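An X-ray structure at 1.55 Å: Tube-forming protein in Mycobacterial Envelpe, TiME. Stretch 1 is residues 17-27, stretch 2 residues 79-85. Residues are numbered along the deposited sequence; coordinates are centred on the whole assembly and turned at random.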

ATOM      1  N   SER B  17       1.005  -9.352  11.415  1.00 14.83           N
ATOM      2  CA  SER B  17       1.784  -8.111  11.631  1.00 14.97           C
ATOM      3  C   SER B  17       2.136  -7.488  10.277  1.00 14.11           C
ATOM      4  O   SER B  17       2.026  -6.267  10.148  1.00 14.18           O
ATOM      5  CB  SER B  17       3.007  -8.386  12.456  1.00 15.87           C
ATOM      6  OG  SER B  17       2.629  -8.797  13.763  1.00 17.79           O
ATOM      7  N   VAL B  18       2.539  -8.303   9.304  1.00 13.63           N
ATOM      8  CA  VAL B  18       2.876  -7.816   7.934  1.00 13.24           C
ATOM      9  C   VAL B  18       1.630  -7.147   7.338  1.00 13.40           C
ATOM     10  O   VAL B  18       1.761  -6.044   6.786  1.00 13.09           O
ATOM     11  CB  VAL B  18       3.416  -8.940   7.033  1.00 13.33           C
ATOM     12  CG1 VAL B  18       3.568  -8.473   5.595  1.00 13.15           C
ATOM     13  CG2 VAL B  18       4.739  -9.481   7.558  1.00 13.53           C
ATOM     14  N   SER B  19       0.462  -7.772   7.476  1.00 13.77           N
ATOM     15  CA  SER B  19      -0.828  -7.216   6.988  1.00 14.63           C
ATOM     16  C   SER B  19      -1.075  -5.836   7.615  1.00 15.26           C
ATOM     17  O   SER B  19      -1.459  -4.908   6.880  1.00 15.17           O
ATOM     18  CB  SER B  19      -1.974  -8.159   7.252  1.00 15.21           C
ATOM     19  OG  SER B  19      -3.212  -7.538   6.924  1.00 16.15           O
ATOM     20  N   ASN B  20      -0.864  -5.701   8.927  1.00 15.76           N
ATOM     21  CA  ASN B  20      -1.050  -4.430   9.672  1.00 16.86           C
ATOM     22  C   ASN B  20      -0.087  -3.359   9.149  1.00 16.12           C
ATOM     23  O   ASN B  20      -0.458  -2.173   9.179  1.00 17.09           O
ATOM     24  CB  ASN B  20      -0.869  -4.620  11.178  1.00 18.18           C
ATOM     25  CG  ASN B  20      -2.024  -5.371  11.804  1.00 20.93           C
ATOM     26  OD1 ASN B  20      -3.090  -5.502  11.200  1.00 23.21           O
ATOM     27  ND2 ASN B  20      -1.824  -5.862  13.014  1.00 22.37           N
ATOM     28  N   ILE B  21       1.113  -3.754   8.716  1.00 15.00           N
ATOM     29  CA  ILE B  21       2.174  -2.803   8.272  1.00 14.82           C
ATOM     30  C   ILE B  21       1.897  -2.333   6.837  1.00 14.55           C
ATOM     31  O   ILE B  21       2.038  -1.125   6.593  1.00 14.39           O
ATOM     32  CB  ILE B  21       3.566  -3.441   8.430  1.00 14.44           C
ATOM     33  CG1 ILE B  21       3.910  -3.610   9.910  1.00 14.63           C
ATOM     34  CG2 ILE B  21       4.627  -2.638   7.689  1.00 14.53           C
ATOM     35  CD1 ILE B  21       5.072  -4.534  10.164  1.00 14.58           C
ATOM     36  N   VAL B  22       1.567  -3.234   5.909  1.00 14.50           N
ATOM     37  CA  VAL B  22       1.369  -2.865   4.472  1.00 15.15           C
ATOM     38  C   VAL B  22      -0.043  -2.307   4.257  1.00 15.75           C
ATOM     39  O   VAL B  22      -0.252  -1.655   3.215  1.00 16.43           O
ATOM     40  CB  VAL B  22       1.665  -4.029   3.504  1.00 15.48           C
ATOM     41  CG1 VAL B  22       3.098  -4.511   3.642  1.00 15.59           C
ATOM     42  CG2 VAL B  22       0.689  -5.185   3.635  1.00 15.82           C
ATOM     43  N   GLY B  23      -0.972  -2.548   5.185  1.00 15.64           N
ATOM     44  CA  GLY B  23      -2.377  -2.106   5.068  1.00 15.73           C
ATOM     45  C   GLY B  23      -3.115  -2.845   3.967  1.00 16.22           C
ATOM     46  O   GLY B  23      -3.791  -2.190   3.149  1.00 16.21           O
ATOM     47  N   ALA B  24      -2.968  -4.168   3.918  1.00 16.29           N
ATOM     48  CA  ALA B  24      -3.655  -5.052   2.954  1.00 16.71           C
ATOM     49  C   ALA B  24      -3.695  -6.468   3.512  1.00 17.05           C
ATOM     50  O   ALA B  24      -2.879  -6.827   4.363  1.00 16.04           O
ATOM     51  CB  ALA B  24      -2.960  -5.005   1.615  1.00 16.85           C
ATOM     52  N   PRO B  25      -4.639  -7.315   3.052  1.00 17.29           N
ATOM     53  CA  PRO B  25      -4.693  -8.707   3.494  1.00 17.61           C
ATOM     54  C   PRO B  25      -3.408  -9.461   3.123  1.00 16.97           C
ATOM     55  O   PRO B  25      -2.918  -9.311   2.018  1.00 16.67           O
ATOM     56  CB  PRO B  25      -5.916  -9.278   2.757  1.00 18.19           C
ATOM     57  CG  PRO B  25      -6.746  -8.056   2.437  1.00 18.59           C
ATOM     58  CD  PRO B  25      -5.732  -6.979   2.124  1.00 18.25           C
ATOM     59  N   ILE B  26      -2.871 -10.217   4.079  1.00 16.43           N
ATOM     60  CA  ILE B  26      -1.703 -11.122   3.888  1.00 16.52           C
ATOM     61  C   ILE B  26      -2.081 -12.457   4.530  1.00 17.42           C
ATOM     62  O   ILE B  26      -1.929 -12.577   5.757  1.00 17.61           O
ATOM     63  CB  ILE B  26      -0.426 -10.517   4.509  1.00 15.77           C
ATOM     64  CG1 ILE B  26      -0.116  -9.114   3.980  1.00 15.47           C
ATOM     65  CG2 ILE B  26       0.756 -11.455   4.327  1.00 15.73           C
ATOM     66  CD1 ILE B  26       0.370  -9.071   2.547  1.00 15.35           C
ATOM     67  N   ARG B  27      -2.609 -13.393   3.739  1.00 18.89           N
ATOM     68  CA  ARG B  27      -3.251 -14.627   4.260  1.00 21.28           C
ATOM     69  C   ARG B  27      -2.307 -15.825   4.133  1.00 20.59           C
ATOM     70  O   ARG B  27      -2.641 -16.879   4.699  1.00 21.29           O
ATOM     71  CB  ARG B  27      -4.573 -14.879   3.532  1.00 23.32           C
ATOM     72  CG  ARG B  27      -5.607 -13.786   3.758  1.00 26.72           C
ATOM     73  CD  ARG B  27      -6.978 -14.164   3.224  1.00 29.86           C
ATOM     74  NE  ARG B  27      -7.696 -12.990   2.743  1.00 32.68           N
ATOM     75  CZ  ARG B  27      -8.415 -12.161   3.499  1.00 35.22           C
ATOM     76  NH1 ARG B  27      -8.539 -12.368   4.801  1.00 36.95           N
ATOM     77  NH2 ARG B  27      -9.017 -11.122   2.943  1.00 36.29           N
ATOM     78  N   THR B  79       0.022 -10.200  -5.101  1.00 14.17           N
ATOM     79  CA  THR B  79      -0.323  -8.766  -5.298  1.00 14.21           C
ATOM     80  C   THR B  79       0.510  -7.928  -4.318  1.00 14.02           C
ATOM     81  O   THR B  79       1.145  -6.939  -4.752  1.00 13.25           O
ATOM     82  CB  THR B  79      -1.828  -8.528  -5.135  1.00 14.95           C
ATOM     83  OG1 THR B  79      -2.511  -9.217  -6.185  1.00 15.34           O
ATOM     84  CG2 THR B  79      -2.182  -7.058  -5.180  1.00 15.28           C
ATOM     85  N   HIS B  80       0.490  -8.307  -3.041  1.00 14.89           N
ATOM     86  CA  HIS B  80       1.488  -7.883  -2.025  1.00 16.03           C
ATOM     87  C   HIS B  80       2.365  -9.099  -1.731  1.00 15.91           C
ATOM     88  O   HIS B  80       1.798 -10.187  -1.489  1.00 16.21           O
ATOM     89  CB  HIS B  80       0.812  -7.303  -0.767  1.00 17.56           C
ATOM     90  CG  HIS B  80       0.113  -6.001  -0.989  1.00 18.58           C
ATOM     91  ND1 HIS B  80       0.727  -4.788  -0.780  1.00 20.93           N
ATOM     92  CD2 HIS B  80      -1.153  -5.717  -1.377  1.00 19.29           C
ATOM     93  CE1 HIS B  80      -0.124  -3.812  -1.036  1.00 20.53           C
ATOM     94  NE2 HIS B  80      -1.287  -4.362  -1.404  1.00 21.29           N
ATOM     95  N   LEU B  81       3.688  -8.942  -1.822  1.00 15.30           N
ATOM     96  CA  LEU B  81       4.665  -9.960  -1.370  1.00 15.03           C
ATOM     97  C   LEU B  81       5.663  -9.264  -0.449  1.00 14.13           C
ATOM     98  O   LEU B  81       6.151  -8.171  -0.800  1.00 14.09           O
ATOM     99  CB  LEU B  81       5.369 -10.633  -2.551  1.00 16.51           C
ATOM    100  CG  LEU B  81       6.369 -11.724  -2.163  1.00 17.64           C
ATOM    101  CD1 LEU B  81       6.430 -12.825  -3.208  1.00 18.99           C
ATOM    102  CD2 LEU B  81       7.757 -11.145  -1.923  1.00 17.73           C
ATOM    103  N   VAL B  82       5.927  -9.877   0.698  1.00 12.64           N
ATOM    104  CA  VAL B  82       6.818  -9.312   1.743  1.00 11.88           C
ATOM    105  C   VAL B  82       7.786 -10.411   2.169  1.00 11.40           C
ATOM    106  O   VAL B  82       7.336 -11.523   2.484  1.00 11.79           O
ATOM    107  CB  VAL B  82       6.016  -8.764   2.933  1.00 11.79           C
ATOM    108  CG1 VAL B  82       6.925  -8.254   4.038  1.00 11.84           C
ATOM    109  CG2 VAL B  82       5.050  -7.681   2.482  1.00 12.01           C
ATOM    110  N   LYS B  83       9.074 -10.101   2.191  1.00 10.52           N
ATOM    111  CA  LYS B  83      10.100 -11.077   2.612  1.00 10.22           C
ATOM    112  C   LYS B  83      10.950 -10.441   3.710  1.00  9.88           C
ATOM    113  O   LYS B  83      11.179  -9.220   3.688  1.00  9.80           O
ATOM    114  CB  LYS B  83      10.918 -11.540   1.406  1.00 10.31           C
ATOM    115  CG  LYS B  83      11.792 -12.762   1.646  1.00 10.67           C
ATOM    116  CD  LYS B  83      12.362 -13.282   0.362  1.00 10.72           C
ATOM    117  CE  LYS B  83      13.255 -14.485   0.534  1.00 11.16           C
ATOM    118  NZ  LYS B  83      13.611 -15.073  -0.777  1.00 11.55           N
ATOM    119  N   GLN B  84      11.383 -11.273   4.646  1.00  9.60           N
ATOM    120  CA  GLN B  84      12.246 -10.878   5.780  1.00  9.47           C
ATOM    121  C   GLN B  84      13.364 -11.906   5.930  1.00  9.32           C
ATOM    122  O   GLN B  84      13.104 -13.105   5.724  1.00  9.41           O
ATOM    123  CB  GLN B  84      11.438 -10.858   7.069  1.00  9.72           C
ATOM    124  CG  GLN B  84      10.323  -9.835   7.078  1.00  9.97           C
ATOM    125  CD  GLN B  84       9.447 -10.076   8.278  1.00 10.32           C
ATOM    126  OE1 GLN B  84       9.816  -9.779   9.412  1.00 10.65           O
ATOM    127  NE2 GLN B  84       8.291 -10.674   8.038  1.00 10.74           N
ATOM    128  N   ALA B  85      14.557 -11.452   6.301  1.00  8.96           N
ATOM    129  CA  ALA B  85      15.689 -12.334   6.649  1.00  8.90           C
ATOM    130  C   ALA B  85      16.447 -11.691   7.803  1.00  8.73           C
ATOM    131  O   ALA B  85      16.712 -10.484   7.737  1.00  9.20           O
ATOM    132  CB  ALA B  85      16.582 -12.563   5.456  1.00  9.09           C
TER

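A helix end can be docked on a strand by side-chain packing alone, and this pair of stretches illustrates the principle: no hydrogen bond crosses between them, yet they bury 297 Å² of surface, both sides summed. The apolar contacts come first. Val18 and Val22, one helical turn apart, both point toward the strand and converge on Val82, where CG2 lies 3.5 Å from Val18 CG1 and 3.9 Å from Val22 CG1. Valine suits these positions because its branching at CB places methyl groups close to the backbone, and all three residues are buried. Alternation along the strand turns Val82 and Gln84 toward the first stretch and Leu81 and Lys83 away; His80, just ahead of them, also points toward it.

The aromatic contact is made beyond the helix. Ala24 CB sits over one face of the His80 ring, 3.8 Å from its centroid, a CH-π arrangement in which a small methyl group can approach the ring closely. Ile26 starts sideways, but its CD1 reaches to 3.8 Å from His80 CB.

Some polar groups find partners without bridging the stretches. Gln84 NE2 packs 3.8 Å from Val18 CG2 while its amide is hydrogen-bonded elsewhere in the structure. Within the first stretch, Gly23 takes a positive phi, which favours glycine, and Ser19 OG donates to Ala24 O at 2.7 Å, tying the turn back to the helix.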